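Local coordinates for protein NADH dehydrogenase (Methanothermobacter marburgensis, PDB 4R81) that binds flavin mononucleotide and probably passes electrons from NAD(P)H to quinones, as other flavodoxin-like quinone reductases do, at residues K99-G102 with W103-V107; E50-Q53 with E54-L57. One frame throughout, in Å; residues are numbered along the deposited sequence.

How the contacts relate
Contact 1 (K99-G102 with W103-V107) is one stretch of helix 98-107, and contact 2 (E50-Q53 with E54-L57) is the capped start of helix 53-61; their centres lie about 12 Å apart, and they touch. The strongest tie is a salt bridge of 2.8 Å from R106 NE to E55 OE2, while a separate packing contact joins D105 O to L51 CD1 at 3.8 Å. Both contacts face the second subunit and the same FMN, which residues of that subunit also hold: contact 2 reaches its phosphate through Y56, and the side chain of D105 in contact 1 comes within about 5 Å of the cofactor.

Contact 1 (K99-G102 with W103-V107)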
loop_
_atom_site.group_PDB
_atom_site.type_symbol
_atom_site.label_atom_id
_atom_site.label_comp_id
_atom_site.label_asym_id
_atom_site.label_seq_id
_atom_site.Cartn_x
_atom_site.Cartn_y
_atom_site.Cartn_z
ATOM N N LYS A 99 7.563 1.642 2.014
ATOM C CA LYS A 99 8.165 2.260 3.197
ATOM C C LYS A 99 7.134 3.048 4.011
ATOM O O LYS A 99 7.105 2.955 5.243
ATOM C CB LYS A 99 9.334 3.173 2.812
ATOM C CG LYS A 99 9.900 3.951 3.986
ATOM C CD LYS A 99 10.779 3.081 4.877
ATOM C CE LYS A 99 12.195 2.958 4.316
ATOM N NZ LYS A 99 12.991 1.892 5.000
ATOM N N LEU A 100 6.269 3.799 3.327
ATOM C CA LEU A 100 5.249 4.573 4.021
ATOM C C LEU A 100 4.089 3.683 4.459
ATOM O O LEU A 100 3.508 3.901 5.524
ATOM C CB LEU A 100 4.745 5.734 3.149
ATOM C CG LEU A 100 3.675 6.655 3.741
ATOM C CD1 LEU A 100 4.145 7.253 5.064
ATOM C CD2 LEU A 100 3.323 7.742 2.735
ATOM N N LYS A 101 3.743 2.691 3.638
ATOM C CA LYS A 101 2.683 1.757 4.013
ATOM C C LYS A 101 3.050 1.094 5.329
ATOM O O LYS A 101 2.197 0.925 6.207
ATOM C CB LYS A 101 2.464 0.687 2.936
ATOM C CG LYS A 101 1.416 -0.377 3.294
ATOM C CD LYS A 101 0.096 0.262 3.748
ATOM C CE LYS A 101 -1.063 -0.712 3.740
ATOM N NZ LYS A 101 -0.830 -1.870 4.645
ATOM N N GLY A 102 4.328 0.749 5.471
ATOM C CA GLY A 102 4.800 0.081 6.668
ATOM C C GLY A 102 4.780 0.994 7.872
ATOM O O GLY A 102 4.612 0.530 9.001
ATOM N N TRP A 103 4.933 2.296 7.629
ATOM C CA TRP A 103 4.797 3.278 8.690
ATOM C C TRP A 103 3.375 3.219 9.257
ATOM O O TRP A 103 3.198 3.173 10.471
ATOM C CB TRP A 103 5.123 4.675 8.162
ATOM C CG TRP A 103 5.188 5.751 9.203
ATOM C CD1 TRP A 103 6.295 6.155 9.889
ATOM C CD2 TRP A 103 4.107 6.589 9.656
ATOM N NE1 TRP A 103 5.976 7.185 10.745
ATOM C CE2 TRP A 103 4.641 7.473 10.619
ATOM C CE3 TRP A 103 2.743 6.682 9.332
ATOM C CZ2 TRP A 103 3.859 8.431 11.274
ATOM C CZ3 TRP A 103 1.966 7.634 9.983
ATOM C CH2 TRP A 103 2.529 8.492 10.944
ATOM N N PHE A 104 2.359 3.180 8.396
ATOM C CA PHE A 104 0.995 3.030 8.893
ATOM C C PHE A 104 0.833 1.711 9.658
ATOM O O PHE A 104 0.301 1.701 10.777
ATOM C CB PHE A 104 -0.032 3.124 7.754
ATOM C CG PHE A 104 -0.168 4.506 7.169
ATOM C CD1 PHE A 104 -0.747 5.531 7.904
ATOM C CD2 PHE A 104 0.271 4.776 5.882
ATOM C CE1 PHE A 104 -0.864 6.808 7.370
ATOM C CE2 PHE A 104 0.155 6.056 5.339
ATOM C CZ PHE A 104 -0.421 7.067 6.081
ATOM N N ASP A 105 1.307 0.610 9.072
ATOM C CA ASP A 105 1.159 -0.716 9.687
ATOM C C ASP A 105 1.719 -0.734 11.109
ATOM O O ASP A 105 1.122 -1.313 12.020
ATOM C CB ASP A 105 1.888 -1.805 8.883
ATOM C CG ASP A 105 1.328 -2.008 7.482
ATOM O OD1 ASP A 105 0.200 -1.554 7.195
ATOM O OD2 ASP A 105 2.037 -2.644 6.664
ATOM N N ARG A 106 2.871 -0.087 11.283
ATOM C CA ARG A 106 3.617 -0.144 12.538
ATOM C C ARG A 106 3.312 0.984 13.522
ATOM O O ARG A 106 3.448 0.808 14.739
ATOM C CB ARG A 106 5.124 -0.178 12.248
ATOM C CG ARG A 106 5.579 -1.386 11.429
ATOM C CD ARG A 106 7.098 -1.511 11.427
ATOM N NE ARG A 106 7.599 -1.644 12.792
ATOM C CZ ARG A 106 8.497 -0.843 13.362
ATOM N NH1 ARG A 106 9.048 0.147 12.677
ATOM N NH2 ARG A 106 8.855 -1.052 14.624
ATOM N N VAL A 107 2.910 2.139 13.005
ATOM C CA VAL A 107 2.770 3.321 13.848
ATOM C C VAL A 107 1.325 3.535 14.281
ATOM O O VAL A 107 1.071 4.031 15.371
ATOM C CB VAL A 107 3.394 4.576 13.174
ATOM C CG1 VAL A 107 3.214 5.836 14.042
ATOM C CG2 VAL A 107 4.881 4.329 12.887
#
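L100 lies against the ring of F104 one helical turn on, its CG 3.9 Å from F104 CE2, while its CD1 branch leans on W103 CB. L100 holds its CG anti to the backbone N (chi1 -179°), which sends the isobutyl group along the helix to this ring. The two aromatic rings then meet each other: W103 CE3 stands over one face of F104, toward the rim, and V107 CG2 covers part of one face of the indole. On another side of the helix K101 and D105 cross at about a right angle. Bends at chi2 and chi4 bring K101 NZ to D105 OD1, a salt bridge of 2.8 Å made on the syn side of the carboxylate. The ammonium is also held by the carbonyl oxygens of W92 and C96 of the second subunit, and D105 OD2 accepts from A98 N of that subunit, so this buried intrachain ion pair is also hydrogen-bonded across the dimer interface beside the FMN. An asparagine at D105 would probably leave the buried K101 ammonium without its countercharge, held by neutral carbonyl oxygens of the second subunit. The backbone keeps its i to i+4 bonds, that from W103 N to K99 O long and bent (3.3 Å), that from R106 N to G102 O shorter (2.9 Å). Helix 98-107 belongs to the flavodoxin-like fold: L100 rests on F87 and Y89 of strand 84-90, F104 meets M156 and R160 of helix 148-162, and W103 packs on I79 of helix 70-80.

Contact 2 (E50-Q53 with E54-L57); sequences ELSQ and EEYL. With FMN (flavin mononucleotide), chain F.
E55 OE1 accepts two bonds from S52, one from the backbone N at 2.9 Å and one from OG at 3.1 Å. The N-H points almost straight at the oxygen but meets it on the anti side, 32° out of the carboxylate plane; OE1 offers the hydroxyl its anti lone pair, on the side away from OE2. S52 OG in turn accepts from E55 N at 3.2 Å, and these reciprocal bonds make a capping box with S52 as N-cap. The serine can do both because OG sits between its backbone N and carbonyl carbon (chi1 68°), turned back over the first turn of the helix. The other carboxylate oxygen, E55 OE2, is salt-bridged to R106, which probably helps keep this group charged and fixes its rotation. Just before the cap, L51 tucks its two methyls against the helix: CD1 lies 3.5 Å from E55 CB, and CD2 reaches Y56 CB at 4.1 Å. Y56, in the first turn, extends its ring to the cofactor. Its OH donates to FMN O3P at 2.7 Å, with the phosphate oxygen at the ring edge, near its plane. The Q53 side chain crosses Y56 obliquely, its amide plane turned only 28° from the ring; its NE2 lies 3.6 Å from L57 CG, while its OE1 bonds S14 of the second subunit. H12 of that subunit meets the Y56 ring edge-to-face and also bonds the FMN, so the site is built from both chains. The capped turn ends the long loop after strand 36-41 and opens helix 53-61, which is anchored to helix 98-107 through E55 and lies against the second subunit.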
loop_
_atom_site.group_PDB
_atom_site.type_symbol
_atom_site.label_atom_id
_atom_site.label_comp_id
_atom_site.label_asym_id
_atom_site.label_seq_id
_atom_site.Cartn_x
_atom_site.Cartn_y
_atom_site.Cartn_z
ATOM N N GLU A 50 8.483 -3.349 8.059
ATOM C CA GLU A 50 7.745 -4.602 8.260
ATOM C C GLU A 50 7.217 -4.748 9.675
ATOM O O GLU A 50 8.003 -4.766 10.625
ATOM C CB GLU A 50 8.627 -5.824 7.982
ATOM C CG GLU A 50 8.849 -6.142 6.524
ATOM C CD GLU A 50 10.083 -5.476 5.969
ATOM O OE1 GLU A 50 10.688 -4.649 6.697
ATOM O OE2 GLU A 50 10.449 -5.785 4.809
ATOM N N LEU A 51 5.902 -4.888 9.816
ATOM C CA LEU A 51 5.327 -5.276 11.099
ATOM C C LEU A 51 5.844 -6.670 11.426
ATOM O O LEU A 51 5.573 -7.621 10.685
ATOM C CB LEU A 51 3.805 -5.319 11.020
ATOM C CG LEU A 51 3.086 -5.500 12.357
ATOM C CD1 LEU A 51 3.197 -4.223 13.156
ATOM C CD2 LEU A 51 1.627 -5.894 12.150
ATOM N N SER A 52 6.577 -6.796 12.528
ATOM C CA SER A 52 7.155 -8.079 12.931
ATOM C C SER A 52 6.133 -9.004 13.593
ATOM O O SER A 52 5.032 -8.586 13.952
ATOM C CB SER A 52 8.309 -7.852 13.898
ATOM O OG SER A 52 7.818 -7.353 15.127
ATOM N N GLN A 53 6.513 -10.267 13.764
ATOM C CA GLN A 53 5.656 -11.224 14.451
ATOM C C GLN A 53 5.309 -10.741 15.860
ATOM O O GLN A 53 4.153 -10.830 16.290
ATOM C CB GLN A 53 6.320 -12.606 14.496
ATOM C CG GLN A 53 5.683 -13.597 15.469
ATOM C CD GLN A 53 4.255 -13.962 15.103
ATOM O OE1 GLN A 53 3.730 -13.532 14.075
ATOM N NE2 GLN A 53 3.620 -14.768 15.949
ATOM N N GLU A 54 6.304 -10.201 16.560
ATOM C CA GLU A 54 6.104 -9.731 17.925
ATOM C C GLU A 54 5.136 -8.548 17.985
ATOM O O GLU A 54 4.265 -8.493 18.854
ATOM C CB GLU A 54 7.445 -9.377 18.577
ATOM C CG GLU A 54 8.351 -10.581 18.821
ATOM C CD GLU A 54 9.134 -11.008 17.585
ATOM O OE1 GLU A 54 8.983 -10.380 16.514
ATOM O OE2 GLU A 54 9.916 -11.973 17.690
ATOM N N GLU A 55 5.283 -7.606 17.059
ATOM C CA GLU A 55 4.367 -6.473 16.985
ATOM C C GLU A 55 2.964 -6.932 16.602
ATOM O O GLU A 55 1.971 -6.441 17.139
ATOM C CB GLU A 55 4.858 -5.462 15.957
ATOM C CG GLU A 55 6.168 -4.787 16.275
ATOM C CD GLU A 55 6.635 -3.935 15.118
ATOM O OE1 GLU A 55 7.176 -4.502 14.149
ATOM O OE2 GLU A 55 6.437 -2.702 15.158
ATOM N N TYR A 56 2.890 -7.871 15.666
ATOM C CA TYR A 56 1.611 -8.422 15.234
ATOM C C TYR A 56 0.840 -9.005 16.413
ATOM O O TYR A 56 -0.345 -8.707 16.602
ATOM C CB TYR A 56 1.819 -9.492 14.159
ATOM C CG TYR A 56 0.582 -10.310 13.899
ATOM C CD1 TYR A 56 -0.439 -9.823 13.092
ATOM C CD2 TYR A 56 0.420 -11.562 14.481
ATOM C CE1 TYR A 56 -1.579 -10.567 12.863
ATOM C CE2 TYR A 56 -0.721 -12.311 14.262
ATOM C CZ TYR A 56 -1.714 -11.809 13.451
ATOM O OH TYR A 56 -2.851 -12.550 13.229
ATOM N N LEU A 57 1.510 -9.832 17.210
ATOM C CA LEU A 57 0.859 -10.433 18.367
ATOM C C LEU A 57 0.329 -9.375 19.312
ATOM O O LEU A 57 -0.764 -9.523 19.864
ATOM C CB LEU A 57 1.808 -11.364 19.113
ATOM C CG LEU A 57 2.084 -12.695 18.426
ATOM C CD1 LEU A 57 2.998 -13.538 19.286
ATOM C CD2 LEU A 57 0.780 -13.424 18.158
HETATM N N1 FMN F . -9.276 -5.167 8.885
HETATM C C2 FMN F . -10.041 -4.429 8.001
HETATM O O2 FMN F . -11.169 -4.800 7.684
HETATM N N3 FMN F . -9.547 -3.267 7.464
HETATM C C4 FMN F . -8.289 -2.811 7.798
HETATM O O4 FMN F . -7.868 -1.771 7.299
HETATM C C4A FMN F . -7.503 -3.534 8.687
HETATM N N5 FMN F . -6.238 -3.094 9.033
HETATM C C5A FMN F . -5.466 -3.843 9.901
HETATM C C6 FMN F . -4.190 -3.410 10.245
HETATM C C7 FMN F . -3.415 -4.157 11.125
HETATM C C7M FMN F . -2.040 -3.701 11.481
HETATM C C8 FMN F . -3.911 -5.336 11.668
HETATM C C8M FMN F . -3.075 -6.138 12.619
HETATM C C9 FMN F . -5.187 -5.760 11.325
HETATM C C9A FMN F . -5.972 -5.023 10.442
HETATM N N10 FMN F . -7.250 -5.441 10.106
HETATM C C10 FMN F . -8.010 -4.715 9.221
HETATM C "C1'" FMN F . -7.807 -6.732 10.623
HETATM C "C2'" FMN F . -7.143 -7.831 9.775
HETATM O "O2'" FMN F . -7.526 -7.805 8.408
HETATM C "C3'" FMN F . -7.427 -9.191 10.373
HETATM O "O3'" FMN F . -6.796 -9.246 11.637
HETATM C "C4'" FMN F . -6.855 -10.281 9.489
HETATM O "O4'" FMN F . -7.643 -10.461 8.333
HETATM C "C5'" FMN F . -6.776 -11.593 10.246
HETATM O "O5'" FMN F . -5.945 -12.460 9.512
HETATM P P FMN F . -4.681 -13.114 10.250
HETATM O O1P FMN F . -5.157 -13.988 11.396
HETATM O O2P FMN F . -3.932 -13.917 9.212
HETATM O O3P FMN F . -3.812 -12.016 10.809
#